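PDB 3L1W: Endonuclease/exonuclease/phosphatase domain-containing protein from Enterococcus faecalis, which is of unproven function but belongs to the endonuclease/exonuclease/phosphatase family and may act as a 3'-5' RNA exonuclease. Local coordinates for residues A[1-6]-A[243-249]; A[20-24]-A[47-51]; A[61-66]-A[108-114]. Where two conformers were deposited one is given. Numbering follows the deposited sequence.

Contact 1. Residues A[1-6]-A[243-249]. With SO4 (sulfate ion), chain G.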
loop_
_atom_site.group_PDB
_atom_site.type_symbol
_atom_site.label_atom_id
_atom_site.label_comp_id
_atom_site.label_asym_id
_atom_site.label_seq_id
_atom_site.Cartn_x
_atom_site.Cartn_y
_atom_site.Cartn_z
HETATM N N MSE A 1 4.739 13.316 7.146
HETATM C CA MSE A 1 5.836 12.367 7.020
HETATM C C MSE A 1 5.306 10.960 7.248
HETATM O O MSE A 1 4.547 10.726 8.191
HETATM C CB MSE A 1 6.942 12.676 8.038
HETATM C CG MSE A 1 8.093 11.683 8.013
HETATM SE SE MSE A 1 9.593 12.172 9.166
HETATM C CE MSE A 1 8.658 12.224 10.864
ATOM N N LYS A 2 5.703 10.030 6.384
ATOM C CA LYS A 2 5.388 8.626 6.582
ATOM C C LYS A 2 6.550 7.874 7.229
ATOM O O LYS A 2 7.706 8.003 6.819
ATOM C CB LYS A 2 4.962 7.961 5.265
ATOM C CG LYS A 2 3.659 8.541 4.723
ATOM C CD LYS A 2 2.979 7.630 3.709
ATOM C CE LYS A 2 2.229 6.486 4.388
ATOM N NZ LYS A 2 1.225 5.845 3.476
ATOM N N ILE A 3 6.218 7.110 8.259
ATOM C CA ILE A 3 7.198 6.374 9.037
ATOM C C ILE A 3 6.662 4.972 9.252
ATOM O O ILE A 3 5.452 4.745 9.195
ATOM C CB ILE A 3 7.415 7.031 10.413
ATOM C CG1 ILE A 3 6.102 7.023 11.218
ATOM C CG2 ILE A 3 7.940 8.470 10.240
ATOM C CD1 ILE A 3 6.192 7.642 12.605
ATOM N N ALA A 4 7.546 4.021 9.521
ATOM C CA ALA A 4 7.085 2.644 9.712
ATOM C C ALA A 4 8.016 1.876 10.631
ATOM O O ALA A 4 9.157 2.280 10.867
ATOM C CB ALA A 4 6.995 1.932 8.367
ATOM N N THR A 5 7.516 0.761 11.144
ATOM C CA THR A 5 8.351 -0.190 11.856
ATOM C C THR A 5 8.046 -1.577 11.287
ATOM O O THR A 5 6.908 -1.880 10.932
ATOM C CB THR A 5 8.137 -0.122 13.388
ATOM O OG1 THR A 5 8.934 -1.123 14.037
ATOM C CG2 THR A 5 6.666 -0.334 13.755
ATOM N N TYR A 6 9.069 -2.415 11.179
ATOM C CA TYR A 6 8.893 -3.719 10.541
ATOM C C TYR A 6 9.889 -4.700 11.136
ATOM O O TYR A 6 11.111 -4.539 10.986
ATOM C CB TYR A 6 9.128 -3.564 9.034
ATOM C CG TYR A 6 8.707 -4.721 8.142
ATOM C CD1 TYR A 6 7.836 -5.716 8.589
ATOM C CD2 TYR A 6 9.168 -4.795 6.827
ATOM C CE1 TYR A 6 7.443 -6.752 7.745
ATOM C CE2 TYR A 6 8.780 -5.818 5.986
ATOM C CZ TYR A 6 7.924 -6.795 6.443
ATOM O OH TYR A 6 7.562 -7.815 5.578
ATOM N N PHE A 243 3.369 -8.066 10.181
ATOM C CA PHE A 243 3.059 -7.037 9.181
ATOM C C PHE A 243 3.851 -5.783 9.528
ATOM O O PHE A 243 4.029 -5.471 10.704
ATOM C CB PHE A 243 1.577 -6.651 9.233
ATOM C CG PHE A 243 0.636 -7.770 8.905
ATOM C CD1 PHE A 243 0.896 -8.610 7.836
ATOM C CD2 PHE A 243 -0.529 -7.960 9.645
ATOM C CE1 PHE A 243 0.014 -9.642 7.512
ATOM C CE2 PHE A 243 -1.420 -8.982 9.324
ATOM C CZ PHE A 243 -1.147 -9.824 8.260
ATOM N N PRO A 244 4.308 -5.037 8.507
ATOM C CA PRO A 244 4.778 -3.680 8.803
ATOM C C PRO A 244 3.645 -2.848 9.395
ATOM O O PRO A 244 2.454 -3.049 9.081
ATOM C CB PRO A 244 5.146 -3.112 7.416
ATOM C CG PRO A 244 5.276 -4.318 6.517
ATOM C CD PRO A 244 4.332 -5.345 7.071
ATOM N N LEU A 245 4.023 -1.890 10.230
ATOM C CA LEU A 245 3.082 -0.957 10.822
ATOM C C LEU A 245 3.562 0.413 10.401
ATOM O O LEU A 245 4.734 0.744 10.596
ATOM C CB LEU A 245 3.125 -1.077 12.353
ATOM C CG LEU A 245 2.316 -0.102 13.202
ATOM C CD1 LEU A 245 0.838 -0.167 12.839
ATOM C CD2 LEU A 245 2.529 -0.428 14.699
ATOM N N GLU A 246 2.681 1.201 9.802
ATOM C CA GLU A 246 3.064 2.540 9.387
ATOM C C GLU A 246 2.196 3.639 9.995
ATOM O O GLU A 246 1.089 3.384 10.481
ATOM C CB GLU A 246 3.100 2.643 7.860
ATOM C CG GLU A 246 1.742 2.617 7.191
ATOM C CD GLU A 246 1.796 3.137 5.755
ATOM O OE1 GLU A 246 2.729 2.778 5.004
ATOM O OE2 GLU A 246 0.903 3.919 5.377
ATOM N N ALA A 247 2.736 4.850 10.025
ATOM C CA ALA A 247 1.980 6.017 10.464
ATOM C C ALA A 247 2.303 7.199 9.568
ATOM O O ALA A 247 3.399 7.302 9.020
ATOM C CB ALA A 247 2.303 6.361 11.919
ATOM N N GLU A 248 1.336 8.088 9.417
ATOM C CA GLU A 248 1.595 9.392 8.832
ATOM C C GLU A 248 1.498 10.423 9.958
ATOM O O GLU A 248 0.493 10.477 10.672
ATOM C CB GLU A 248 0.593 9.699 7.724
ATOM C CG GLU A 248 0.968 10.938 6.945
ATOM C CD GLU A 248 -0.061 11.333 5.912
ATOM O OE1 GLU A 248 -1.000 10.550 5.666
ATOM O OE2 GLU A 248 0.077 12.437 5.349
ATOM N N VAL A 249 2.557 11.212 10.131
ATOM C CA VAL A 249 2.643 12.160 11.237
ATOM C C VAL A 249 3.059 13.549 10.751
ATOM O O VAL A 249 3.641 13.700 9.681
ATOM C CB VAL A 249 3.652 11.699 12.326
ATOM C CG1 VAL A 249 3.212 10.385 12.971
ATOM C CG2 VAL A 249 5.040 11.549 11.744
HETATM S S SO4 G . 6.935 10.595 2.965
HETATM O O1 SO4 G . 7.222 9.264 2.425
HETATM O O2 SO4 G . 7.620 11.579 2.134
HETATM O O3 SO4 G . 5.497 10.837 2.931
HETATM O O4 SO4 G . 7.433 10.694 4.336
HETATM O O HOH W 1 2.417 2.848 2.356
#
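The apolar centre lies on the sheet face carrying Ile3, Thr5, Leu245 and Ala247. Ile3 CG1 rests 3.9 Å from Ala247 CB, Thr5 CG2 lies 3.9 Å from Leu245 CB, and all four pack on Ile217 of strand 215-220, in the other sheet. The hydrophobic strip continues through Ile3 CD1 to Val249 CG1 (4.1 Å) and from CE of Met1, a selenomethionine, to Val249 CG2 (3.8 Å). At the other end Pro244 CG sits 3.5 Å from the centroid of the Tyr6 ring and 10° off its normal, a CH-pi contact over the ring face. The backbones that carry these side chains, 159° apart in direction, form a regular antiparallel ladder. Ile3 and Ala247 exchange bonds (Ile3 N to Ala247 O 2.9 Å, Ala247 N to Ile3 O 2.8 Å), as do Thr5 with Leu245 and Met1 with Val249. Ala4 faces Glu246 as a non-hydrogen-bonded pair, CA-CA 4.0 Å. On the face of Lys2, Ala4 and Glu246, Lys2 NZ makes a salt bridge to Glu246 OE2 (2.7 Å), while Glu246 OE1 is hydrogen-bonded to Trp36 NE1. At the edge, Lys2 N donates to O4 (2.8 Å) of a sulfate ion, probably from the crystallisation liquor and also held by Ser37 and Lys82. Joining the N-terminal strand to the C-terminal one in mid-sheet, and packing it on a second sheet, is characteristic of the DNase I-like beta sandwich.

Contact 2. Residues A[20-24]-A[47-51]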
loop_
_atom_site.group_PDB
_atom_site.type_symbol
_atom_site.label_atom_id
_atom_site.label_comp_id
_atom_site.label_asym_id
_atom_site.label_seq_id
_atom_site.Cartn_x
_atom_site.Cartn_y
_atom_site.Cartn_z
ATOM N N TRP A 20 15.471 -16.421 5.463
ATOM C CA TRP A 20 15.712 -15.115 4.854
ATOM C C TRP A 20 16.041 -15.171 3.359
ATOM O O TRP A 20 15.541 -14.360 2.578
ATOM C CB TRP A 20 16.810 -14.368 5.615
ATOM C CG TRP A 20 17.173 -13.016 5.035
ATOM C CD1 TRP A 20 18.321 -12.699 4.373
ATOM C CD2 TRP A 20 16.394 -11.804 5.089
ATOM N NE1 TRP A 20 18.306 -11.373 4.003
ATOM C CE2 TRP A 20 17.134 -10.807 4.422
ATOM C CE3 TRP A 20 15.137 -11.478 5.610
ATOM C CZ2 TRP A 20 16.672 -9.496 4.291
ATOM C CZ3 TRP A 20 14.679 -10.176 5.480
ATOM C CH2 TRP A 20 15.442 -9.202 4.820
ATOM N N SER A 21 16.895 -16.104 2.956
ATOM C CA SER A 21 17.290 -16.162 1.551
ATOM C C SER A 21 16.071 -16.174 0.623
ATOM O O SER A 21 16.089 -15.573 -0.446
ATOM C CB SER A 21 18.178 -17.383 1.283
ATOM O OG SER A 21 17.457 -18.582 1.487
ATOM N N PHE A 22 15.006 -16.849 1.042
ATOM C CA PHE A 22 13.808 -16.964 0.214
ATOM C C PHE A 22 12.878 -15.761 0.317
ATOM O O PHE A 22 12.040 -15.556 -0.556
ATOM C CB PHE A 22 13.032 -18.226 0.582
ATOM C CG PHE A 22 13.824 -19.482 0.427
ATOM C CD1 PHE A 22 13.873 -20.135 -0.790
ATOM C CD2 PHE A 22 14.527 -20.011 1.500
ATOM C CE1 PHE A 22 14.602 -21.294 -0.942
ATOM C CE2 PHE A 22 15.267 -21.177 1.353
ATOM C CZ PHE A 22 15.302 -21.817 0.133
ATOM N N ARG A 23 13.030 -14.976 1.383
ATOM C CA ARG A 23 12.118 -13.873 1.695
ATOM C C ARG A 23 12.704 -12.500 1.374
ATOM O O ARG A 23 11.977 -11.508 1.316
ATOM C CB ARG A 23 11.766 -13.889 3.198
ATOM C CG ARG A 23 11.116 -15.163 3.667
ATOM C CD ARG A 23 10.685 -15.077 5.130
ATOM N NE ARG A 23 11.815 -15.063 6.066
ATOM C CZ ARG A 23 12.216 -13.994 6.747
ATOM N NH1 ARG A 23 11.584 -12.835 6.611
ATOM N NH2 ARG A 23 13.248 -14.085 7.579
ATOM N N LYS A 24 14.018 -12.430 1.211
ATOM C CA LYS A 24 14.698 -11.141 1.122
ATOM C C LYS A 24 14.156 -10.238 0.013
ATOM O O LYS A 24 13.954 -9.044 0.228
ATOM C CB LYS A 24 16.215 -11.327 0.971
ATOM C CG LYS A 24 16.620 -12.221 -0.179
ATOM C CD LYS A 24 18.130 -12.461 -0.203
ATOM C CE LYS A 24 18.501 -13.568 -1.193
ATOM N NZ LYS A 24 19.959 -13.881 -1.177
ATOM N N ASN A 47 24.085 -10.473 7.618
ATOM C CA ASN A 47 23.741 -10.726 6.225
ATOM C C ASN A 47 22.458 -10.015 5.802
ATOM O O ASN A 47 22.342 -9.539 4.675
ATOM C CB ASN A 47 23.663 -12.229 5.939
ATOM C CG ASN A 47 22.525 -12.909 6.672
ATOM O OD1 ASN A 47 22.319 -12.692 7.867
ATOM N ND2 ASN A 47 21.777 -13.733 5.957
ATOM N N GLN A 48 21.496 -9.933 6.714
ATOM C CA GLN A 48 20.238 -9.245 6.439
ATOM C C GLN A 48 20.461 -7.736 6.330
ATOM O O GLN A 48 19.862 -7.069 5.492
ATOM C CB GLN A 48 19.220 -9.559 7.537
ATOM C CG GLN A 48 18.917 -11.048 7.633
ATOM C CD GLN A 48 17.981 -11.375 8.786
ATOM O OE1 GLN A 48 18.432 -11.654 9.897
ATOM N NE2 GLN A 48 16.674 -11.345 8.526
ATOM N N VAL A 49 21.342 -7.201 7.170
ATOM C CA VAL A 49 21.690 -5.788 7.065
ATOM C C VAL A 49 22.329 -5.515 5.699
ATOM O O VAL A 49 21.973 -4.550 5.013
ATOM C CB VAL A 49 22.639 -5.360 8.192
ATOM C CG1 VAL A 49 23.105 -3.913 7.984
ATOM C CG2 VAL A 49 21.941 -5.509 9.541
ATOM N N ARG A 50 23.259 -6.375 5.295
ATOM C CA ARG A 50 23.898 -6.234 3.986
ATOM C C ARG A 50 22.857 -6.245 2.871
ATOM O O ARG A 50 22.928 -5.435 1.944
ATOM C CB ARG A 50 24.928 -7.341 3.738
ATOM C CG ARG A 50 26.209 -7.225 4.552
ATOM C CD ARG A 50 27.325 -8.088 3.952
ATOM N NE ARG A 50 27.038 -9.524 4.011
ATOM C CZ ARG A 50 26.412 -10.210 3.056
ATOM N NH1 ARG A 50 25.991 -9.595 1.958
ATOM N NH2 ARG A 50 26.200 -11.514 3.200
ATOM N N ASP A 51 21.883 -7.150 2.966
ATOM C CA ASP A 51 20.821 -7.237 1.971
ATOM C C ASP A 51 19.934 -5.991 1.960
ATOM O O ASP A 51 19.541 -5.515 0.891
ATOM C CB ASP A 51 19.966 -8.498 2.180
ATOM C CG ASP A 51 20.687 -9.771 1.758
ATOM O OD1 ASP A 51 21.610 -9.702 0.915
ATOM O OD2 ASP A 51 20.323 -10.850 2.271
HETATM O O HOH W 2 21.700 -11.491 -0.891
#
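Trp20, Gln48 and Asp51 account for most of the 237 Å² buried here, with 93, 56 and 52 Å² respectively. The axes of the two short helical segments run nearly parallel, 15° apart, but stay 11.4 Å from each other. At that spacing it is side chains that bridge the gap, and the large indole of Trp20, whose CA-to-CB bond points toward the 47-51 segment, contributes the largest single share. Gln48 lies across the indole: its CG is 3.5 Å from the centroid of the Trp20 five-membered ring and only 1° off the normal, a well-centred CH-pi contact, while Gln48 NE2 is over the same ring system at 3.3 Å from Trp20 CE3. The amide end of Gln48 is held elsewhere, with OE1 accepting from the backbone N of Arg45 and Asp11 and NE2 donating to Arg9 O. Asp51 meets the indole at its edge, where Trp20 NE1 donates to Asp51 OD2 (2.7 Å, 152° at the hydrogen). Asp51 OD1 accepts from a water at 2.5 Å, and that water accepts from Lys24 NZ at 3.0 Å; Lys24 CD also lies 3.7 Å from Asp51 OD2. Arg23 turns its guanidinium to the backbone oxygens of Val8, Arg9 and Pro239. Gln48 and Asp51 are one helical turn apart, so a single indole is held by face and edge together. This is side-chain-mediated packing of two near-parallel helices, 20-34 and 46-55, which are joined through strand 38-44 of the DNase I-like fold.

Contact 3. Residues A[61-66]-A[108-114]. With EDO (1,2-ethanediol), chain K.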
loop_
_atom_site.group_PDB
_atom_site.type_symbol
_atom_site.label_atom_id
_atom_site.label_comp_id
_atom_site.label_asym_id
_atom_site.label_seq_id
_atom_site.Cartn_x
_atom_site.Cartn_y
_atom_site.Cartn_z
ATOM N N LEU A 61 21.243 2.781 9.033
ATOM C CA LEU A 61 21.936 2.860 10.306
ATOM C C LEU A 61 21.690 1.535 11.010
ATOM O O LEU A 61 20.561 1.062 11.056
ATOM C CB LEU A 61 21.320 3.981 11.136
ATOM C CG LEU A 61 21.653 4.001 12.623
ATOM C CD1 LEU A 61 23.109 4.413 12.832
ATOM C CD2 LEU A 61 20.709 4.962 13.338
ATOM N N SER A 62 22.731 0.922 11.560
ATOM C CA SER A 62 22.521 -0.353 12.239
ATOM C C SER A 62 23.445 -0.548 13.427
ATOM O O SER A 62 24.456 0.133 13.562
ATOM C CB SER A 62 22.676 -1.535 11.278
ATOM O OG SER A 62 24.030 -1.709 10.895
ATOM N N ALA A 63 23.071 -1.493 14.284
ATOM C CA ALA A 63 23.875 -1.869 15.445
ATOM C C ALA A 63 23.420 -3.258 15.838
ATOM O O ALA A 63 22.312 -3.667 15.492
ATOM C CB ALA A 63 23.657 -0.891 16.586
ATOM N N GLU A 64 24.266 -4.010 16.527
ATOM C CA GLU A 64 23.870 -5.368 16.889
ATOM C C GLU A 64 24.156 -5.666 18.354
ATOM O O GLU A 64 24.915 -4.949 19.000
ATOM C CB GLU A 64 24.455 -6.407 15.926
ATOM C CG GLU A 64 25.951 -6.321 15.745
ATOM C CD GLU A 64 26.698 -6.792 16.966
ATOM O OE1 GLU A 64 26.423 -7.923 17.420
ATOM O OE2 GLU A 64 27.556 -6.034 17.465
ATOM N N ARG A 65 23.538 -6.724 18.865
ATOM C CA ARG A 65 23.448 -6.897 20.307
ATOM C C ARG A 65 24.638 -7.618 20.938
ATOM O O ARG A 65 24.808 -7.576 22.155
ATOM C CB ARG A 65 22.124 -7.574 20.683
ATOM C CG ARG A 65 22.026 -9.031 20.285
ATOM C CD ARG A 65 20.600 -9.555 20.428
ATOM N NE ARG A 65 20.570 -11.009 20.320
ATOM C CZ ARG A 65 19.472 -11.751 20.402
ATOM N NH1 ARG A 65 19.560 -13.070 20.295
ATOM N NH2 ARG A 65 18.292 -11.181 20.587
ATOM N N GLU A 66 25.478 -8.253 20.124
ATOM C CA GLU A 66 26.627 -8.966 20.691
ATOM C C GLU A 66 27.823 -8.055 20.921
ATOM O O GLU A 66 28.628 -8.300 21.815
ATOM C CB GLU A 66 27.022 -10.172 19.833
ATOM C CG GLU A 66 25.938 -11.240 19.737
ATOM C CD GLU A 66 25.542 -11.807 21.093
ATOM O OE1 GLU A 66 26.416 -11.893 21.982
ATOM O OE2 GLU A 66 24.359 -12.171 21.269
ATOM N N CYS A 108 18.708 -12.570 27.141
ATOM C CA CYS A 108 19.770 -12.328 26.174
ATOM C C CYS A 108 20.084 -10.839 26.111
ATOM O O CYS A 108 19.288 -10.022 26.570
ATOM C CB CYS A 108 19.343 -12.827 24.790
ATOM S SG CYS A 108 17.958 -11.903 24.059
ATOM N N PRO A 109 21.244 -10.482 25.545
ATOM C CA PRO A 109 21.521 -9.057 25.356
ATOM C C PRO A 109 20.462 -8.454 24.446
ATOM O O PRO A 109 20.013 -9.108 23.497
ATOM C CB PRO A 109 22.894 -9.051 24.671
ATOM C CG PRO A 109 23.483 -10.393 24.961
ATOM C CD PRO A 109 22.320 -11.329 25.010
ATOM N N ARG A 110 20.029 -7.239 24.769
ATOM C CA ARG A 110 19.092 -6.505 23.935
ATOM C C ARG A 110 19.632 -5.102 23.812
ATOM O O ARG A 110 20.227 -4.576 24.757
ATOM C CB ARG A 110 17.703 -6.443 24.575
ATOM C CG ARG A 110 17.009 -7.777 24.689
ATOM C CD ARG A 110 16.297 -8.135 23.411
ATOM N NE ARG A 110 15.770 -9.493 23.477
ATOM C CZ ARG A 110 15.125 -10.088 22.484
ATOM N NH1 ARG A 110 14.911 -9.433 21.351
ATOM N NH2 ARG A 110 14.685 -11.331 22.627
ATOM N N ILE A 111 19.434 -4.493 22.654
ATOM C CA ILE A 111 19.861 -3.117 22.492
ATOM C C ILE A 111 18.702 -2.238 22.071
ATOM O O ILE A 111 17.665 -2.717 21.603
ATOM C CB ILE A 111 20.986 -2.975 21.451
ATOM C CG1 ILE A 111 20.522 -3.478 20.084
ATOM C CG2 ILE A 111 22.249 -3.718 21.917
ATOM C CD1 ILE A 111 21.355 -2.932 18.930
ATOM N N ALA A 112 18.878 -0.942 22.266
ATOM C CA ALA A 112 18.048 0.036 21.587
ATOM C C ALA A 112 18.945 0.827 20.661
ATOM O O ALA A 112 20.099 1.124 20.987
ATOM C CB ALA A 112 17.352 0.956 22.577
ATOM N N LEU A 113 18.402 1.162 19.497
ATOM C CA LEU A 113 19.115 1.941 18.496
ATOM C C LEU A 113 18.312 3.215 18.304
ATOM O O LEU A 113 17.103 3.159 18.085
ATOM C CB LEU A 113 19.174 1.159 17.175
ATOM C CG LEU A 113 19.749 1.871 15.940
ATOM C CD1 LEU A 113 21.199 2.299 16.171
ATOM C CD2 LEU A 113 19.616 1.024 14.658
ATOM N N TRP A 114 18.967 4.368 18.384
ATOM C CA TRP A 114 18.247 5.626 18.216
ATOM C C TRP A 114 18.942 6.551 17.216
ATOM O O TRP A 114 20.137 6.394 16.910
ATOM C CB TRP A 114 18.072 6.320 19.577
ATOM C CG TRP A 114 19.391 6.663 20.217
ATOM C CD1 TRP A 114 20.111 5.890 21.082
ATOM C CD2 TRP A 114 20.152 7.862 20.021
ATOM N NE1 TRP A 114 21.275 6.533 21.433
ATOM C CE2 TRP A 114 21.320 7.746 20.798
ATOM C CE3 TRP A 114 19.958 9.018 19.259
ATOM C CZ2 TRP A 114 22.291 8.749 20.839
ATOM C CZ3 TRP A 114 20.918 10.009 19.300
ATOM C CH2 TRP A 114 22.072 9.872 20.087
HETATM C C1 EDO K . 23.456 6.894 25.349
HETATM O O1 EDO K . 22.905 8.194 25.605
HETATM C C2 EDO K . 22.669 6.239 24.222
HETATM O O2 EDO K . 23.530 5.802 23.164
#
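Van der Waals packing dominates this contact, which buries 500 Å². The axes of strands 61-64 and 111-114 are antiparallel in direction (165°) but 7.8 Å apart. Leu61, Ala63, Ile111 and Leu113 all point across the gap: Leu61 CD2 lies 3.9 Å from Leu113 CD1, and Ala63 CB is 3.9 Å from Ile111 CD1 and 4.0 Å from Leu113 CD1. Leu74 and Ile76 of strand 73-78 extend this apolar layer. Arg65, with the largest covered area (117 Å²), carries the packing past the strand ends, its CA 3.8 Å from Ile111 CG2. Pro109 O, 3.2 Å from Arg65 CD, is buried with no clear hydrogen-bond partner.

Among polar groups, Cys108 SG lies over one face of the Arg65 guanidinium, 3.6 Å from NH2. Arg65 NH2 lies 3.9 Å from Arg110 NH1, a pair of like charges, while Arg110 NE forms a salt bridge with Asp134. Glu66 N donates to Glu64 OE1 (2.9 Å), a side-chain-to-backbone bond just beyond the strand. Trp114 NE1 donates to O2 of 1,2-ethanediol (2.9 Å), probably from the crystallisation liquor.

Two strands from different sheets, facing each other through apolar side chains, line the interior of the beta sandwich typical of DNase I-like proteins.

In the fold
Contact 1 is the most buried of the three, centred about 9 Å from the centre of the chain; contacts 3 and 2 lie further out, their centres at about 12 and 17 Å, and both are partly buried. Contacts 1 and 3 share the seven-strand sheet, on opposite sides of the chain's centre: contact 1 joins neighbouring strands within it by backbone bonds, contact 3 presses strand 59-64, at one edge of it, against the other sheet. Contact 2 instead pairs two helices through an indole and polar groups. It touches contact 3 where Val49 CG1 packs 3.8 Å from Ser62 OG, whereas contact 1 remains separate from both.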